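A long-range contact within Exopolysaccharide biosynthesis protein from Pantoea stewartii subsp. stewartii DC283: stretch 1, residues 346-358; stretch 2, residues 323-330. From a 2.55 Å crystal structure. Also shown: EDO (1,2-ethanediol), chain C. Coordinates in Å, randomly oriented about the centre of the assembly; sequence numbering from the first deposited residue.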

# COMPACT_ATOMS: atom_id res chain seq x y z
N GLY B 346 19.78 21.21 -4.34
CA GLY B 346 18.71 20.20 -4.22
C GLY B 346 18.04 19.96 -5.56
O GLY B 346 18.47 20.59 -6.55
N LEU B 347 17.02 19.10 -5.61
CA LEU B 347 16.25 18.80 -6.85
C LEU B 347 15.09 19.79 -6.99
O LEU B 347 15.00 20.44 -8.05
CB LEU B 347 15.75 17.35 -6.82
CG LEU B 347 14.83 16.95 -7.97
CD1 LEU B 347 15.46 17.25 -9.32
CD2 LEU B 347 14.45 15.48 -7.88
N LEU B 348 14.22 19.88 -5.98
CA LEU B 348 13.01 20.75 -6.01
C LEU B 348 12.76 21.38 -4.63
O LEU B 348 12.91 20.67 -3.62
CB LEU B 348 11.80 19.93 -6.46
CG LEU B 348 10.50 20.72 -6.60
CD1 LEU B 348 9.75 20.33 -7.87
CD2 LEU B 348 9.61 20.54 -5.38
N ARG B 349 12.39 22.66 -4.62
CA ARG B 349 11.77 23.36 -3.47
C ARG B 349 10.43 23.95 -3.91
O ARG B 349 10.41 24.64 -4.95
CB ARG B 349 12.67 24.47 -2.93
CG ARG B 349 11.97 25.39 -1.93
CD ARG B 349 12.92 26.23 -1.10
NE ARG B 349 13.71 27.14 -1.90
CZ ARG B 349 14.69 27.91 -1.42
NH1 ARG B 349 15.00 27.88 -0.14
NH2 ARG B 349 15.35 28.71 -2.24
N ASN B 350 9.37 23.70 -3.14
CA ASN B 350 8.03 24.32 -3.31
C ASN B 350 7.85 25.38 -2.21
O ASN B 350 7.96 25.01 -1.03
CB ASN B 350 6.92 23.27 -3.29
CG ASN B 350 5.59 23.79 -3.79
OD1 ASN B 350 5.49 24.90 -4.29
ND2 ASN B 350 4.55 22.98 -3.64
N THR B 351 7.62 26.64 -2.59
CA THR B 351 7.52 27.80 -1.67
C THR B 351 6.09 28.36 -1.64
O THR B 351 5.89 29.41 -0.98
CB THR B 351 8.53 28.90 -2.05
OG1 THR B 351 8.44 29.13 -3.46
CG2 THR B 351 9.95 28.53 -1.69
N CYS B 352 5.13 27.70 -2.30
CA CYS B 352 3.70 28.09 -2.30
C CYS B 352 3.16 28.02 -0.87
O CYS B 352 3.13 26.94 -0.28
CB CYS B 352 2.87 27.18 -3.19
SG CYS B 352 1.10 27.57 -3.19
N PRO B 353 2.73 29.15 -0.27
CA PRO B 353 2.18 29.15 1.08
C PRO B 353 0.67 28.88 1.09
O PRO B 353 0.04 29.01 0.05
CB PRO B 353 2.48 30.59 1.54
CG PRO B 353 2.30 31.41 0.28
CD PRO B 353 2.76 30.51 -0.85
N GLY B 354 0.12 28.53 2.26
CA GLY B 354 -1.32 28.29 2.47
C GLY B 354 -1.75 26.94 1.92
O GLY B 354 -2.83 26.87 1.30
N GLY B 355 -0.93 25.90 2.12
CA GLY B 355 -1.26 24.50 1.80
C GLY B 355 -0.53 24.00 0.56
O GLY B 355 -0.70 24.60 -0.51
N GLN B 356 0.25 22.92 0.72
CA GLN B 356 0.95 22.21 -0.38
C GLN B 356 0.55 20.73 -0.37
O GLN B 356 0.52 20.13 0.72
CB GLN B 356 2.47 22.34 -0.24
CG GLN B 356 3.02 23.66 -0.75
CD GLN B 356 4.52 23.76 -0.63
OE1 GLN B 356 5.21 22.76 -0.42
NE2 GLN B 356 5.04 24.97 -0.75
N PHE B 357 0.23 20.19 -1.55
CA PHE B 357 0.04 18.74 -1.82
C PHE B 357 1.26 18.25 -2.60
O PHE B 357 1.71 18.98 -3.52
CB PHE B 357 -1.25 18.50 -2.59
CG PHE B 357 -2.52 18.77 -1.82
CD1 PHE B 357 -3.10 17.79 -1.04
CD2 PHE B 357 -3.14 20.01 -1.89
CE1 PHE B 357 -4.26 18.03 -0.33
CE2 PHE B 357 -4.31 20.25 -1.18
CZ PHE B 357 -4.87 19.26 -0.40
N PHE B 358 1.80 17.08 -2.25
CA PHE B 358 3.01 16.49 -2.89
C PHE B 358 2.83 14.98 -3.08
O PHE B 358 2.46 14.29 -2.12
CB PHE B 358 4.26 16.79 -2.06
CG PHE B 358 5.55 16.39 -2.73
CD1 PHE B 358 6.09 15.13 -2.52
CD2 PHE B 358 6.22 17.26 -3.57
CE1 PHE B 358 7.27 14.75 -3.14
CE2 PHE B 358 7.40 16.88 -4.19
CZ PHE B 358 7.93 15.63 -3.97
C1 EDO C . -9.35 21.73 -2.77
O1 EDO C . -8.06 21.46 -2.27
C2 EDO C . -9.46 21.51 -4.24
O2 EDO C . -10.76 21.14 -4.68
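Stretch 2 323-330: SARWVEIS

Stretch 2 runs through an extended segment, turns a corner at R325 and W326, and then continues as a strand to S330. This strand lies beside strand 356-358 in parallel, the axes 6.0 Å apart at closest approach and crossing at -23°; it runs nearly antiparallel, at 167°, to the more distant strand 348-350. Together the two stretches bury 765 Å².

S323 begins the contact beside C352, their CA atoms 4.2 Å apart. S323 OG lies 3.3 Å from C352 CA; a small serine fits this close approach of the two backbones.

A324 points its methyl group away and offers its backbone instead. N350 reads both polar atoms of that backbone: A324 N donates to N350 OD1 (3.0 Å), and N350 ND2 donates to A324 O (2.8 Å). An asparagine amide suits this place because it carries a donor and an acceptor side by side, and its t rotamer brings both to the backbone of A324.

R325 starts away from stretch 1, but its long chain, t at chi1 to chi3, brings the guanidinium back to it. F357 CE2 lies over one face of the guanidinium, 3.6 Å from R325 NH2, which sits at the edge of the phenyl ring. A side chain at G355 would have no room, since an ideal CB would lie 2.7 Å from R325 NH1. R325 NH2 also donates a hydrogen bond to O1 of the ethanediol (3.2 Å), while R325 O accepts a short one from F357 N (2.6 Å).

W326 pairs with F357, and both side chains lie on the same face of the sheet. The phenyl and the five-membered ring lie nearly parallel, at 10°, their centroids 4.6 Å apart, but slid so that they barely overlap; W326 NE1 sits over one face of the phenyl ring, 3.4 Å from F357 CD2.

V327 pairs with F358 on the other face. V327 N donates a weak hydrogen bond to F357 O (3.1 Å), and V327 O receives a CA-H...O contact from F358 CA (3.4 Å). The branched valine fills the space between F358 CD2, 3.9 Å from V327 CG1, and N350 ND2, 3.2 Å from V327 CG2.

E328 points away and makes no contact here. I329 points back toward stretch 1, and its extended side chain places I329 CD1 3.5 Å from both L348 CD1 and F358 CE2, a buried apolar cluster.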

# COMPACT_ATOMS: atom_id res chain seq x y z
N SER B 323 6.32 27.02 -7.10
CA SER B 323 5.32 27.58 -6.16
C SER B 323 3.91 27.18 -6.63
O SER B 323 3.25 28.01 -7.28
CB SER B 323 5.47 29.07 -6.03
OG SER B 323 4.48 29.61 -5.16
N ALA B 324 3.50 25.94 -6.33
CA ALA B 324 2.22 25.33 -6.75
C ALA B 324 1.54 24.64 -5.56
O ALA B 324 2.26 24.17 -4.66
CB ALA B 324 2.47 24.37 -7.88
N ARG B 325 0.21 24.58 -5.57
CA ARG B 325 -0.62 23.89 -4.54
C ARG B 325 -0.45 22.38 -4.69
O ARG B 325 -0.30 21.70 -3.66
CB ARG B 325 -2.09 24.30 -4.65
CG ARG B 325 -2.98 23.70 -3.57
CD ARG B 325 -4.35 24.34 -3.50
NE ARG B 325 -5.25 23.71 -2.53
CZ ARG B 325 -5.20 23.87 -1.21
NH1 ARG B 325 -4.28 24.64 -0.65
NH2 ARG B 325 -6.08 23.25 -0.44
N TRP B 326 -0.47 21.87 -5.93
CA TRP B 326 -0.30 20.43 -6.27
C TRP B 326 1.02 20.24 -7.02
O TRP B 326 1.26 20.97 -8.00
CB TRP B 326 -1.49 19.92 -7.09
CG TRP B 326 -2.74 19.76 -6.28
CD1 TRP B 326 -3.08 18.72 -5.47
CD2 TRP B 326 -3.84 20.69 -6.21
NE1 TRP B 326 -4.30 18.93 -4.90
CE2 TRP B 326 -4.80 20.13 -5.33
CE3 TRP B 326 -4.11 21.93 -6.79
CZ2 TRP B 326 -6.00 20.77 -5.03
CZ3 TRP B 326 -5.30 22.57 -6.50
CH2 TRP B 326 -6.23 21.99 -5.63
N VAL B 327 1.84 19.29 -6.57
CA VAL B 327 3.18 18.96 -7.15
C VAL B 327 3.30 17.43 -7.27
O VAL B 327 2.98 16.73 -6.29
CB VAL B 327 4.33 19.55 -6.31
CG1 VAL B 327 5.69 19.19 -6.86
CG2 VAL B 327 4.20 21.06 -6.18
N GLU B 328 3.75 16.95 -8.44
CA GLU B 328 4.03 15.52 -8.73
C GLU B 328 5.43 15.41 -9.34
O GLU B 328 5.65 16.00 -10.42
CB GLU B 328 2.96 14.93 -9.66
CG GLU B 328 1.54 15.13 -9.15
CD GLU B 328 0.45 14.53 -10.03
OE1 GLU B 328 0.60 14.54 -11.27
OE2 GLU B 328 -0.56 14.05 -9.46
N ILE B 329 6.35 14.72 -8.65
CA ILE B 329 7.71 14.35 -9.16
C ILE B 329 7.78 12.82 -9.23
O ILE B 329 7.47 12.18 -8.20
CB ILE B 329 8.84 14.92 -8.28
CG1 ILE B 329 8.56 16.35 -7.83
CG2 ILE B 329 10.18 14.80 -8.98
CD1 ILE B 329 9.64 16.93 -6.93
N SER B 330 8.18 12.25 -10.37
CA SER B 330 8.25 10.78 -10.56
C SER B 330 9.26 10.40 -11.64
O SER B 330 9.44 11.17 -12.60
CB SER B 330 6.88 10.21 -10.86
OG SER B 330 6.28 10.86 -11.97